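Local structure of FdhC (Acinetobacter nosocomialis, 5KTD) at residues L13-E18 with Y64-F69. The protein probably transfers an acyl group from coenzyme A to an amino sugar carried on thymidine diphosphate, as a member of the GNAT acetyltransferase family. Numbering follows the deposited sequence.
Sequences LRLVEE and YYFIIF. With QUH ([[(2~{R},3~{S},5~{R})-5-[5-methyl-2,4-bis(oxidanylidene)pyrimidin-1-yl]-3-oxidanyl-oxolan-2-yl]methoxy-oxidanyl-phosphoryl] [(2~{R},3~{R},4~{S},5~{S},6~{R})-6-methyl-3,5-bis(oxidanyl)-4-[[(3~{R})-3-oxidanylbutanoyl]amino]oxan-2-yl] hydrogen phosphate), chain C.
Arg14 and Ile67 form the hydrogen-bonded pair where outermost strand 11-15 of the GNAT sheet runs antiparallel to strand 64-70. Arg14 N donates to Ile67 O at 3.1 Å, and Ile67 N returns a bond to Arg14 O. Past the strand end, Val16 N donates to Tyr65 O at 2.8 Å. The Arg14 side chain starts between its backbone N and carbonyl carbon (chi1 67°) and bends at chi2. This brings its guanidinium against Phe69, with the two planes 57° apart and NH2 near the ring edge. NH1 bonds Leu15 O at 2.8 Å from above the carbonyl plane, while NH2 makes a salt bridge to Asp20; together they fix the group's rotation. On the other face of the sheet, with Phe66 and Ile68, Leu13 CD2 lies alongside Ile68 CG1, and Leu13 CB meets Phe66 CD2. Leu15 CD2 sits over one face of the Phe66 ring, 3.9 Å from its centroid. On the Ile67 side, Val16 CG2 makes a CH-pi contact over one face of the Tyr65 ring. The Tyr65 ring, with CG anti to N (chi1 -169°), reaches the thymine of the bound nucleotide sugar. There Tyr65 OH donates a 2.7 Å hydrogen bond to carbonyl oxygen O15 of QUH.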
ATOM      1  N   LEU A  13       3.754  -9.345   1.290  1.00 17.24           N
ATOM      2  CA  LEU A  13       4.013  -8.538   0.074  1.00 17.24           C
ATOM      3  C   LEU A  13       5.262  -9.042  -0.590  1.00 16.45           C
ATOM      4  O   LEU A  13       6.207  -9.464   0.079  1.00 17.57           O
ATOM      5  CB  LEU A  13       4.229  -7.031   0.367  1.00 17.09           C
ATOM      6  CG  LEU A  13       3.202  -6.199   1.161  1.00 19.71           C
ATOM      7  CD1 LEU A  13       3.308  -4.704   0.926  1.00 21.72           C
ATOM      8  CD2 LEU A  13       1.783  -6.594   0.984  1.00 20.12           C
ATOM      9  N   ARG A  14       5.289  -8.981  -1.919  1.00 15.78           N
ATOM     10  CA  ARG A  14       6.544  -9.207  -2.660  1.00 15.13           C
ATOM     11  C   ARG A  14       6.600  -8.345  -3.892  1.00 15.91           C
ATOM     12  O   ARG A  14       5.563  -7.993  -4.447  1.00 15.25           O
ATOM     13  CB  ARG A  14       6.734 -10.673  -3.005  1.00 15.77           C
ATOM     14  CG  ARG A  14       5.755 -11.239  -4.002  1.00 17.50           C
ATOM     15  CD  ARG A  14       6.517 -12.044  -5.082  1.00 17.82           C
ATOM     16  NE  ARG A  14       5.545 -12.595  -6.020  1.00 17.80           N
ATOM     17  CZ  ARG A  14       5.032 -11.959  -7.069  1.00 17.38           C
ATOM     18  NH1 ARG A  14       5.381 -10.708  -7.341  1.00 17.56           N
ATOM     19  NH2 ARG A  14       4.107 -12.573  -7.830  1.00 17.90           N
ATOM     20  N   LEU A  15       7.795  -7.996  -4.299  1.00 14.70           N
ATOM     21  CA  LEU A  15       7.961  -7.063  -5.407  1.00 15.80           C
ATOM     22  C   LEU A  15       7.324  -7.571  -6.713  1.00 16.46           C
ATOM     23  O   LEU A  15       7.415  -8.742  -7.048  1.00 17.48           O
ATOM     24  CB  LEU A  15       9.455  -6.752  -5.598  1.00 17.23           C
ATOM     25  CG  LEU A  15      10.059  -5.888  -4.513  1.00 16.70           C
ATOM     26  CD1 LEU A  15      11.585  -5.837  -4.559  1.00 17.64           C
ATOM     27  CD2 LEU A  15       9.468  -4.499  -4.577  1.00 17.73           C
ATOM     28  N   VAL A  16       6.664  -6.667  -7.427  1.00 15.66           N
ATOM     29  CA  VAL A  16       6.074  -6.956  -8.720  1.00 16.82           C
ATOM     30  C   VAL A  16       7.139  -7.441  -9.745  1.00 17.51           C
ATOM     31  O   VAL A  16       8.250  -6.895  -9.807  1.00 17.30           O
ATOM     32  CB  VAL A  16       5.325  -5.685  -9.225  1.00 17.39           C
ATOM     33  CG1 VAL A  16       4.950  -5.754 -10.718  1.00 17.09           C
ATOM     34  CG2 VAL A  16       4.100  -5.466  -8.319  1.00 15.72           C
ATOM     35  N   GLU A  17       6.784  -8.477 -10.504  1.00 19.84           N
ATOM     36  CA  GLU A  17       7.600  -8.933 -11.666  1.00 22.19           C
ATOM     37  C   GLU A  17       6.770  -8.788 -12.940  1.00 22.87           C
ATOM     38  O   GLU A  17       5.542  -8.667 -12.875  1.00 22.07           O
ATOM     39  CB  GLU A  17       8.007 -10.401 -11.503  1.00 21.91           C
ATOM     40  CG  GLU A  17       8.850 -10.797 -10.286  1.00 25.55           C
ATOM     41  CD  GLU A  17      10.201 -10.107 -10.161  1.00 27.90           C
ATOM     42  OE1 GLU A  17      10.728 -10.020  -9.026  1.00 27.46           O
ATOM     43  OE2 GLU A  17      10.775  -9.672 -11.171  1.00 28.89           O
ATOM     44  N   GLU A  18       7.404  -8.897 -14.108  1.00 27.30           N
ATOM     45  CA  GLU A  18       6.667  -8.855 -15.401  1.00 28.51           C
ATOM     46  C   GLU A  18       5.512  -9.847 -15.528  1.00 27.33           C
ATOM     47  O   GLU A  18       4.426  -9.527 -16.076  1.00 26.23           O
ATOM     48  CB  GLU A  18       7.605  -9.022 -16.600  1.00 32.48           C
ATOM     49  CG  GLU A  18       8.289  -7.720 -16.952  1.00 35.78           C
ATOM     50  CD  GLU A  18       9.059  -7.795 -18.249  1.00 40.08           C
ATOM     51  OE1 GLU A  18       8.554  -8.455 -19.197  1.00 38.65           O
ATOM     52  OE2 GLU A  18      10.149  -7.167 -18.301  1.00 42.70           O
ATOM     53  N   TYR A  64       8.872   1.202  -5.497  1.00 14.52           N
ATOM     54  CA  TYR A  64       8.707  -0.151  -5.087  1.00 14.07           C
ATOM     55  C   TYR A  64       7.243  -0.484  -5.147  1.00 13.36           C
ATOM     56  O   TYR A  64       6.384   0.193  -4.543  1.00 11.67           O
ATOM     57  CB  TYR A  64       9.238  -0.337  -3.659  1.00 15.23           C
ATOM     58  CG  TYR A  64      10.696   0.050  -3.537  1.00 16.91           C
ATOM     59  CD1 TYR A  64      11.697  -0.796  -4.009  1.00 19.03           C
ATOM     60  CD2 TYR A  64      11.071   1.256  -2.999  1.00 17.65           C
ATOM     61  CE1 TYR A  64      13.041  -0.452  -3.933  1.00 20.07           C
ATOM     62  CE2 TYR A  64      12.431   1.627  -2.915  1.00 20.34           C
ATOM     63  CZ  TYR A  64      13.412   0.761  -3.374  1.00 20.08           C
ATOM     64  OH  TYR A  64      14.775   1.088  -3.286  1.00 24.23           O
ATOM     65  N   TYR A  65       6.963  -1.515  -5.915  1.00 12.89           N
ATOM     66  CA  TYR A  65       5.630  -1.914  -6.294  1.00 12.37           C
ATOM     67  C   TYR A  65       5.490  -3.351  -5.860  1.00 13.50           C
ATOM     68  O   TYR A  65       6.372  -4.158  -6.158  1.00 15.72           O
ATOM     69  CB  TYR A  65       5.519  -1.799  -7.785  1.00 11.71           C
ATOM     70  CG  TYR A  65       4.153  -1.912  -8.414  1.00 12.16           C
ATOM     71  CD1 TYR A  65       2.988  -1.836  -7.680  1.00 12.20           C
ATOM     72  CD2 TYR A  65       4.032  -2.036  -9.808  1.00 13.03           C
ATOM     73  CE1 TYR A  65       1.732  -1.892  -8.319  1.00 13.01           C
ATOM     74  CE2 TYR A  65       2.793  -2.134 -10.417  1.00 12.42           C
ATOM     75  CZ  TYR A  65       1.640  -2.086  -9.655  1.00 12.73           C
ATOM     76  OH  TYR A  65       0.365  -2.150 -10.262  1.00 13.59           O
ATOM     77  N   PHE A  66       4.415  -3.672  -5.152  1.00 12.99           N
ATOM     78  CA  PHE A  66       4.241  -4.993  -4.504  1.00 12.46           C
ATOM     79  C   PHE A  66       2.903  -5.623  -4.884  1.00 11.47           C
ATOM     80  O   PHE A  66       1.896  -4.928  -4.939  1.00 10.60           O
ATOM     81  CB  PHE A  66       4.228  -4.861  -2.991  1.00 12.02           C
ATOM     82  CG  PHE A  66       5.522  -4.336  -2.403  1.00 12.15           C
ATOM     83  CD1 PHE A  66       5.775  -2.981  -2.331  1.00 12.17           C
ATOM     84  CD2 PHE A  66       6.458  -5.197  -1.916  1.00 12.57           C
ATOM     85  CE1 PHE A  66       6.994  -2.497  -1.814  1.00 12.78           C
ATOM     86  CE2 PHE A  66       7.668  -4.738  -1.386  1.00 12.17           C
ATOM     87  CZ  PHE A  66       7.936  -3.386  -1.322  1.00 12.33           C
ATOM     88  N   ILE A  67       2.937  -6.941  -5.071  1.00 11.36           N
ATOM     89  CA  ILE A  67       1.744  -7.773  -5.048  1.00 11.40           C
ATOM     90  C   ILE A  67       1.483  -8.099  -3.566  1.00 11.24           C
ATOM     91  O   ILE A  67       2.424  -8.390  -2.846  1.00 11.58           O
ATOM     92  CB  ILE A  67       1.910  -9.119  -5.784  1.00 11.66           C
ATOM     93  CG1 ILE A  67       2.254  -8.893  -7.262  1.00 12.13           C
ATOM     94  CG2 ILE A  67       0.632  -9.963  -5.662  1.00 11.77           C
ATOM     95  CD1 ILE A  67       1.331  -7.949  -8.006  1.00 12.72           C
ATOM     96  N   ILE A  68       0.215  -8.004  -3.177  1.00 10.98           N
ATOM     97  CA  ILE A  68      -0.267  -8.406  -1.858  1.00 12.13           C
ATOM     98  C   ILE A  68      -0.786  -9.837  -1.973  1.00 12.13           C
ATOM     99  O   ILE A  68      -1.555 -10.138  -2.852  1.00 12.31           O
ATOM    100  CB  ILE A  68      -1.389  -7.516  -1.327  1.00 11.89           C
ATOM    101  CG1 ILE A  68      -0.983  -6.022  -1.325  1.00 11.88           C
ATOM    102  CG2 ILE A  68      -1.760  -7.998   0.076  1.00 12.00           C
ATOM    103  CD1 ILE A  68      -2.134  -5.067  -1.089  1.00 11.93           C
ATOM    104  N   PHE A  69      -0.389 -10.678  -1.036  1.00 13.87           N
ATOM    105  CA  PHE A  69      -0.753 -12.099  -1.019  1.00 15.19           C
ATOM    106  C   PHE A  69      -1.457 -12.429   0.284  1.00 16.70           C
ATOM    107  O   PHE A  69      -1.172 -11.859   1.288  1.00 15.12           O
ATOM    108  CB  PHE A  69       0.478 -13.015  -1.123  1.00 15.21           C
ATOM    109  CG  PHE A  69       1.009 -13.188  -2.547  1.00 16.04           C
ATOM    110  CD1 PHE A  69       0.546 -14.231  -3.344  1.00 16.22           C
ATOM    111  CD2 PHE A  69       1.956 -12.290  -3.095  1.00 16.12           C
ATOM    112  CE1 PHE A  69       1.011 -14.376  -4.645  1.00 15.94           C
ATOM    113  CE2 PHE A  69       2.445 -12.458  -4.406  1.00 15.78           C
ATOM    114  CZ  PHE A  69       1.954 -13.499  -5.168  1.00 16.16           C
TER
HETATM  115  O1  QUH C 202      -4.169   4.520  -3.744  1.00 14.15           O
HETATM  116  C1  QUH C 202      -4.020   5.709  -3.428  1.00 13.26           C
HETATM  117  C2  QUH C 202      -3.656   6.186  -2.060  1.00 12.73           C
HETATM  118  C3  QUH C 202      -3.946   5.154  -1.006  1.00 13.06           C
HETATM  119  O2  QUH C 202      -5.290   5.289  -0.520  1.00 13.50           O
HETATM  120  C4  QUH C 202      -3.077   5.297   0.216  1.00 12.60           C
HETATM  121  N1  QUH C 202      -4.153   6.740  -4.344  1.00 14.34           N
HETATM  122  C5  QUH C 202      -4.259   6.497  -5.785  1.00 14.22           C
HETATM  123  C6  QUH C 202      -5.286   7.443  -6.410  1.00 15.58           C
HETATM  124  O3  QUH C 202      -6.552   7.240  -5.742  1.00 18.48           O
HETATM  125  C7  QUH C 202      -5.381   7.100  -7.892  1.00 16.36           C
HETATM  126  C8  QUH C 202      -6.413   7.937  -8.642  1.00 16.76           C
HETATM  127  O4  QUH C 202      -4.093   7.277  -8.520  1.00 17.05           O
HETATM  128  C9  QUH C 202      -2.958   6.813  -6.468  1.00 14.83           C
HETATM  129  O5  QUH C 202      -1.861   6.118  -5.911  1.00 15.32           O
HETATM  130  C10 QUH C 202      -3.026   6.534  -7.932  1.00 15.61           C
HETATM  131  O6  QUH C 202      -3.182   5.136  -8.113  1.00 15.29           O
HETATM  132  P1  QUH C 202      -2.921   4.511  -9.507  1.00 14.78           P
HETATM  133  O7  QUH C 202      -4.092   4.661 -10.492  1.00 13.10           O
HETATM  134  O8  QUH C 202      -2.513   3.040  -9.187  1.00 14.42           O
HETATM  135  O9  QUH C 202      -1.529   4.950 -10.183  1.00 15.61           O
HETATM  136  P2  QUH C 202      -1.160   6.296 -10.982  1.00 15.34           P
HETATM  137  O10 QUH C 202      -0.007   6.978 -10.422  1.00 15.91           O
HETATM  138  O11 QUH C 202      -2.360   7.226 -11.106  1.00 15.63           O
HETATM  139  O12 QUH C 202      -0.699   5.730 -12.376  1.00 16.55           O
HETATM  140  C11 QUH C 202       0.098   6.430 -13.312  1.00 17.02           C
HETATM  141  C12 QUH C 202      -0.295   5.866 -14.668  1.00 16.50           C
HETATM  142  C13 QUH C 202      -1.820   5.820 -14.866  1.00 17.50           C
HETATM  143  O13 QUH C 202      -2.117   6.069 -16.258  1.00 17.11           O
HETATM  144  C14 QUH C 202      -2.225   4.372 -14.623  1.00 16.81           C
HETATM  145  C15 QUH C 202      -0.986   3.640 -15.094  1.00 17.31           C
HETATM  146  O14 QUH C 202       0.156   4.515 -14.831  1.00 16.01           O
HETATM  147  N2  QUH C 202      -0.684   2.375 -14.442  1.00 18.24           N
HETATM  148  C16 QUH C 202      -0.377   2.357 -13.110  1.00 18.82           C
HETATM  149  C17 QUH C 202      -0.012   1.151 -12.475  1.00 18.02           C
HETATM  150  C18 QUH C 202       0.356   1.071 -11.010  1.00 17.47           C
HETATM  151  C19 QUH C 202      -0.033  -0.024 -13.296  1.00 17.06           C
HETATM  152  O15 QUH C 202       0.281  -1.169 -12.802  1.00 16.76           O
HETATM  153  N3  QUH C 202      -0.339   0.022 -14.593  1.00 19.03           N
HETATM  154  C20 QUH C 202      -0.646   1.188 -15.157  1.00 18.57           C
HETATM  155  O16 QUH C 202      -0.923   1.136 -16.443  1.00 20.18           O